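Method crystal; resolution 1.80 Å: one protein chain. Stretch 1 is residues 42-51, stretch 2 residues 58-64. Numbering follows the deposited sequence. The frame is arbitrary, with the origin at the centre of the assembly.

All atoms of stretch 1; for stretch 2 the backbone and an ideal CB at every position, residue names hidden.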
ATOM      1  N   ALA A  42      -0.788 -23.720 -32.172  1.00 17.01           N
ATOM      2  CA  ALA A  42       0.368 -23.353 -32.952  1.00 17.03           C
ATOM      3  C   ALA A  42       0.911 -21.960 -32.553  1.00 16.63           C
ATOM      4  O   ALA A  42       0.174 -21.044 -32.239  1.00 16.79           O
ATOM      5  CB  ALA A  42       0.025 -23.406 -34.464  1.00 17.31           C
ATOM      6  N   SER A  43       2.222 -21.819 -32.565  1.00 15.72           N
ATOM      7  CA  SER A  43       2.829 -20.493 -32.505  1.00 16.02           C
ATOM      8  C   SER A  43       3.761 -20.343 -33.708  1.00 16.78           C
ATOM      9  O   SER A  43       4.943 -20.515 -33.562  1.00 15.10           O
ATOM     10  CB  SER A  43       3.578 -20.336 -31.175  1.00 15.26           C
ATOM     11  OG  SER A  43       2.620 -20.323 -30.098  1.00 15.38           O
ATOM     12  N   PRO A  44       3.226 -20.086 -34.904  1.00 18.57           N
ATOM     13  CA  PRO A  44       4.073 -19.985 -36.106  1.00 19.80           C
ATOM     14  C   PRO A  44       5.239 -18.996 -35.942  1.00 20.67           C
ATOM     15  O   PRO A  44       5.086 -17.967 -35.288  1.00 20.87           O
ATOM     16  CB  PRO A  44       3.099 -19.484 -37.186  1.00 20.01           C
ATOM     17  CG  PRO A  44       1.720 -19.937 -36.696  1.00 20.42           C
ATOM     18  CD  PRO A  44       1.813 -19.829 -35.216  1.00 18.89           C
ATOM     19  N   GLN A  45       6.389 -19.328 -36.505  1.00 21.73           N
ATOM     20  CA  GLN A  45       7.567 -18.470 -36.434  1.00 22.11           C
ATOM     21  C   GLN A  45       7.741 -17.732 -37.747  1.00 22.55           C
ATOM     22  O   GLN A  45       7.541 -18.305 -38.803  1.00 23.47           O
ATOM     23  CB  GLN A  45       8.789 -19.311 -36.177  1.00 21.92           C
ATOM     24  CG  GLN A  45       8.734 -19.935 -34.841  1.00 21.16           C
ATOM     25  CD  GLN A  45       9.943 -20.777 -34.535  1.00 19.10           C
ATOM     26  OE1 GLN A  45      11.073 -20.336 -34.703  1.00 21.25           O
ATOM     27  NE2 GLN A  45       9.714 -21.996 -34.069  1.00 20.05           N
ATOM     28  N   VAL A  46       8.068 -16.452 -37.670  1.00 21.91           N
ATOM     29  CA  VAL A  46       8.528 -15.693 -38.815  1.00 21.31           C
ATOM     30  C   VAL A  46      10.013 -15.499 -38.513  1.00 20.52           C
ATOM     31  O   VAL A  46      10.368 -14.687 -37.664  1.00 19.47           O
ATOM     32  CB  VAL A  46       7.787 -14.329 -38.934  1.00 20.97           C
ATOM     33  CG1 VAL A  46       8.370 -13.481 -40.087  1.00 23.51           C
ATOM     34  CG2 VAL A  46       6.252 -14.526 -39.127  1.00 21.10           C
ATOM     35  N   PRO A  47      10.883 -16.283 -39.145  1.00 20.33           N
ATOM     36  CA  PRO A  47      12.309 -16.244 -38.817  1.00 19.59           C
ATOM     37  C   PRO A  47      12.878 -14.821 -38.913  1.00 19.13           C
ATOM     38  O   PRO A  47      12.555 -14.085 -39.845  1.00 20.38           O
ATOM     39  CB  PRO A  47      12.928 -17.174 -39.868  1.00 20.62           C
ATOM     40  CG  PRO A  47      11.859 -18.138 -40.173  1.00 20.88           C
ATOM     41  CD  PRO A  47      10.576 -17.331 -40.140  1.00 20.48           C
ATOM     42  N   LEU A  48      13.638 -14.419 -37.925  1.00 17.55           N
ATOM     43  CA  LEU A  48      14.198 -13.082 -37.865  1.00 18.06           C
ATOM     44  C   LEU A  48      15.397 -13.124 -36.929  1.00 17.47           C
ATOM     45  O   LEU A  48      15.245 -13.371 -35.748  1.00 16.12           O
ATOM     46  CB  LEU A  48      13.167 -12.068 -37.344  1.00 18.27           C
ATOM     47  CG  LEU A  48      13.691 -10.662 -37.058  1.00 20.82           C
ATOM     48  CD1 LEU A  48      14.214 -10.006 -38.358  1.00 22.32           C
ATOM     49  CD2 LEU A  48      12.637  -9.803 -36.356  1.00 21.43           C
ATOM     50  N   VAL A  49      16.577 -12.837 -37.467  1.00 17.25           N
ATOM     51  CA  VAL A  49      17.791 -12.744 -36.681  1.00 18.15           C
ATOM     52  C   VAL A  49      18.449 -11.427 -37.031  1.00 19.01           C
ATOM     53  O   VAL A  49      18.761 -11.192 -38.186  1.00 20.41           O
ATOM     54  CB  VAL A  49      18.754 -13.929 -36.951  1.00 18.81           C
ATOM     55  CG1 VAL A  49      20.019 -13.773 -36.121  1.00 19.33           C
ATOM     56  CG2 VAL A  49      18.094 -15.259 -36.596  1.00 20.35           C
ATOM     57  N   GLU A  50      18.723 -10.633 -36.014  1.00 19.69           N
ATOM     58  CA  GLU A  50      19.300  -9.304 -36.129  1.00 20.43           C
ATOM     59  C   GLU A  50      20.659  -9.282 -35.477  1.00 21.03           C
ATOM     60  O   GLU A  50      20.886  -9.998 -34.495  1.00 20.02           O
ATOM     61  CB  GLU A  50      18.424  -8.301 -35.386  1.00 19.70           C
ATOM     62  CG  GLU A  50      17.034  -8.116 -35.997  1.00 22.37           C
ATOM     63  CD  GLU A  50      16.147  -7.207 -35.155  1.00 25.20           C
ATOM     64  OE1 GLU A  50      16.273  -7.153 -33.897  1.00 26.19           O
ATOM     65  OE2 GLU A  50      15.303  -6.543 -35.772  1.00 28.55           O
ATOM     66  N   ASP A  51      21.546  -8.432 -35.991  1.00 20.99           N
ATOM     67  CA  ASP A  51      22.851  -8.209 -35.375  1.00 21.79           C
ATOM     68  C   ASP A  51      22.803  -7.103 -34.322  1.00 21.42           C
ATOM     69  O   ASP A  51      22.451  -5.988 -34.629  1.00 22.73           O
ATOM     70  CB  ASP A  51      23.883  -7.797 -36.421  1.00 22.39           C
ATOM     71  CG  ASP A  51      24.053  -8.827 -37.531  1.00 26.35           C
ATOM     72  OD1 ASP A  51      24.177 -10.034 -37.242  1.00 30.88           O
ATOM     73  OD2 ASP A  51      24.114  -8.510 -38.736  1.00 31.93           O
ATOM     74  N   UNK A  58      17.755 -13.854 -32.123  1.00 14.60           N
ATOM     75  CA  UNK A  58      16.576 -14.355 -32.777  1.00 14.12           C
ATOM     76  C   UNK A  58      15.300 -13.871 -32.088  1.00 14.37           C
ATOM     77  O   UNK A  58      15.196 -13.873 -30.840  1.00 14.13           O
ATOM     78  CB  UNK A  58      16.613 -15.884 -32.817  1.00 14.12           C
ATOM     79  N   UNK A  59      14.301 -13.501 -32.898  1.00 14.27           N
ATOM     80  CA  UNK A  59      13.020 -13.000 -32.394  1.00 14.70           C
ATOM     81  C   UNK A  59      11.923 -13.449 -33.334  1.00 14.43           C
ATOM     82  O   UNK A  59      11.369 -12.663 -34.094  1.00 17.02           O
ATOM     83  CB  UNK A  59      13.028 -11.476 -32.257  1.00 14.70           C
ATOM     84  N   UNK A  60      11.631 -14.737 -33.323  1.00 15.34           N
ATOM     85  CA  UNK A  60      10.675 -15.318 -34.271  1.00 15.69           C
ATOM     86  C   UNK A  60       9.209 -14.994 -34.040  1.00 15.74           C
ATOM     87  O   UNK A  60       8.386 -15.322 -34.919  1.00 14.68           O
ATOM     88  CB  UNK A  60      10.832 -16.840 -34.257  1.00 15.69           C
ATOM     89  N   UNK A  61       8.893 -14.407 -32.898  1.00 14.63           N
ATOM     90  CA  UNK A  61       7.502 -14.116 -32.525  1.00 14.91           C
ATOM     91  C   UNK A  61       7.250 -12.615 -32.400  1.00 14.54           C
ATOM     92  O   UNK A  61       6.304 -12.171 -31.751  1.00 13.64           O
ATOM     93  CB  UNK A  61       7.153 -14.809 -31.206  1.00 14.91           C
ATOM     94  N   UNK A  62       8.055 -11.819 -33.092  1.00 15.05           N
ATOM     95  CA  UNK A  62       7.840 -10.387 -33.063  1.00 16.49           C
ATOM     96  C   UNK A  62       6.425 -10.011 -33.519  1.00 16.19           C
ATOM     97  O   UNK A  62       5.880  -9.008 -33.078  1.00 16.20           O
ATOM     98  CB  UNK A  62       8.880  -9.689 -33.942  1.00 16.49           C
ATOM     99  N   UNK A  63       5.842 -10.818 -34.397  1.00 15.98           N
ATOM    100  CA  UNK A  63       4.461 -10.573 -34.864  1.00 16.49           C
ATOM    101  C   UNK A  63       3.422 -10.567 -33.729  1.00 15.89           C
ATOM    102  O   UNK A  63       2.367  -9.937 -33.861  1.00 15.25           O
ATOM    103  CB  UNK A  63       4.073 -11.638 -35.891  1.00 16.49           C
ATOM    104  N   UNK A  64       3.719 -11.260 -32.630  1.00 14.00           N
ATOM    105  CA  UNK A  64       2.838 -11.294 -31.459  1.00 14.86           C
ATOM    106  C   UNK A  64       2.852  -9.976 -30.658  1.00 14.46           C
ATOM    107  O   UNK A  64       2.071  -9.799 -29.709  1.00 13.90           O
ATOM    108  CB  UNK A  64       3.247 -12.452 -30.546  1.00 14.86           C
TER

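Position 58 is extended (phi/psi -89/139) and pairs with V49 as an antiparallel, non-hydrogen-bonded bridge, CA to CA 4.4 Å. Its ideal CB lies on the same sheet face as the V49 side chain, 4.1 Å from V49 CG2, so a small polar, beta-branched or longer side chain could fit. The residue is S58. Its CB stays 4.1 Å from V49 CG2, and its OG lies 2.9 Å from the O of a water, and that water O accepts from L48 N (2.9 Å).

At 59 the backbone N donates to L48 O (3.0 Å from 59 N to L48 O, 161° at the hydrogen), which anchors the main chain here and asks for any residue with a backbone N-H, so anything but proline. CB points sideways, 4.4 Å from L48 CD2; apolar or polar groups would serve. D59 is found; OD2 accepts from the side chain at 62, and both carboxylate oxygens are also hydrogen-bonded elsewhere in the structure.

Position 60 has phi -73°, within proline's range, and its N has no acceptor in stretch 1. Its O accepts from V46 N (3.0 Å from V46 N to 60 O, 163°). The ideal CB is 3.5 Å from Q45 OE1, so a compact residue suits, proline or alanine among them. P60 it is, second in a type I turn from 59 to 62; its CA also makes a CA-H...O contact with V46 O (3.5 Å).

Around 61 the ideal CB has no atom of stretch 1 close by, yet S43 O lies farther out, an acceptor that only a long donor could reach. Glutamine, arginine or tryptophan might be considered. W61, chi1 m, brings NE1 to 3.0 Å from S43 O, near the ring plane and almost linear (174°), while its CZ2 packs 3.6 Å from Q45 CG.

For 62, CB points sideways, 4.5 Å from L48 CD2, and the E50 carboxylate lies beyond: a long cation, lysine or arginine, is favoured. R62 fits with both ends of its guanidinium, NH1 to E50 OE2 (2.9 Å) and NH2 to E50 OE1 (3.0 Å), a salt bridge. L48 CD2 covers one guanidinium face, 3.7 Å from R62 CZ, and R62 NE also bridges to D59 OD2 (2.9 Å).

Position 63 points toward stretch 1, where V46 CG2 is 4.9 Å from the ideal CB and P44 O is a more distant acceptor. A large apolar side chain would suit, better still one with a donor. W63, chi1 p, supplies both: NE1 donates to P44 O (2.9 Å, 142°), and CD1 lies 3.8 Å from V46 CG2.

At 64, CB points toward stretch 1 but reaches nothing within 5.5 Å, so the choice is open; L64 makes no contact.

Stretch 2 (58-64) SDPWRWL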
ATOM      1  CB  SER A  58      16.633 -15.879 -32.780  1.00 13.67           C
ATOM      2  OG  SER A  58      15.478 -16.418 -33.421  1.00 13.39           O
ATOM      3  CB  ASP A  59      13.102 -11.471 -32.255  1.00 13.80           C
ATOM      4  CG  ASP A  59      11.956 -10.864 -31.476  1.00 16.17           C
ATOM      5  OD1 ASP A  59      11.007 -11.583 -31.100  1.00 15.44           O
ATOM      6  OD2 ASP A  59      11.964  -9.639 -31.168  1.00 14.73           O
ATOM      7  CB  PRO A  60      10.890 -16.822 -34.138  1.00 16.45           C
ATOM      8  CG  PRO A  60      11.762 -17.027 -32.960  1.00 16.49           C
ATOM      9  CD  PRO A  60      12.251 -15.745 -32.445  1.00 15.73           C
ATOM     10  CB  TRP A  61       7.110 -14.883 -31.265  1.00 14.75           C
ATOM     11  CG  TRP A  61       7.122 -16.387 -31.488  1.00 14.72           C
ATOM     12  CD1 TRP A  61       6.226 -17.109 -32.195  1.00 13.86           C
ATOM     13  CD2 TRP A  61       8.116 -17.312 -31.028  1.00 12.71           C
ATOM     14  NE1 TRP A  61       6.570 -18.444 -32.179  1.00 14.74           N
ATOM     15  CE2 TRP A  61       7.740 -18.589 -31.476  1.00 14.46           C
ATOM     16  CE3 TRP A  61       9.296 -17.179 -30.310  1.00 11.18           C
ATOM     17  CZ2 TRP A  61       8.496 -19.737 -31.210  1.00 15.34           C
ATOM     18  CZ3 TRP A  61      10.019 -18.293 -30.016  1.00 15.26           C
ATOM     19  CH2 TRP A  61       9.620 -19.580 -30.485  1.00 13.47           C
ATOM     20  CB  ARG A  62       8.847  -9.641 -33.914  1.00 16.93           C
ATOM     21  CG  ARG A  62       8.855  -8.161 -33.559  1.00 20.19           C
ATOM     22  CD  ARG A  62      10.052  -7.392 -34.037  1.00 20.99           C
ATOM     23  NE  ARG A  62      11.244  -7.749 -33.297  1.00 17.71           N
ATOM     24  CZ  ARG A  62      12.423  -7.310 -33.638  1.00 18.20           C
ATOM     25  NH1 ARG A  62      12.564  -6.475 -34.682  1.00 17.22           N
ATOM     26  NH2 ARG A  62      13.496  -7.692 -32.959  1.00 20.33           N
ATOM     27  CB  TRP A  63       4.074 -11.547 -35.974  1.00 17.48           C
ATOM     28  CG  TRP A  63       4.010 -13.001 -35.543  1.00 16.72           C
ATOM     29  CD1 TRP A  63       5.016 -13.903 -35.570  1.00 19.25           C
ATOM     30  CD2 TRP A  63       2.868 -13.688 -35.015  1.00 16.03           C
ATOM     31  NE1 TRP A  63       4.586 -15.114 -35.084  1.00 17.37           N
ATOM     32  CE2 TRP A  63       3.262 -15.004 -34.732  1.00 16.06           C
ATOM     33  CE3 TRP A  63       1.546 -13.325 -34.766  1.00 16.09           C
ATOM     34  CZ2 TRP A  63       2.378 -15.958 -34.210  1.00 15.86           C
ATOM     35  CZ3 TRP A  63       0.665 -14.278 -34.251  1.00 15.42           C
ATOM     36  CH2 TRP A  63       1.087 -15.566 -33.973  1.00 14.12           C
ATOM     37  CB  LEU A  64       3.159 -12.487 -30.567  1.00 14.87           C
ATOM     38  CG  LEU A  64       2.530 -13.805 -30.994  1.00 14.56           C
ATOM     39  CD1 LEU A  64       3.179 -14.907 -30.205  1.00 15.43           C
ATOM     40  CD2 LEU A  64       1.062 -13.823 -30.784  1.00 14.26           C
TER
HETATM   41  O   HOH W   1       9.809 -12.313 -36.377  1.00 28.83           O
HETATM   42  O   HOH W   2      14.338 -16.509 -36.049  1.00 28.54           O
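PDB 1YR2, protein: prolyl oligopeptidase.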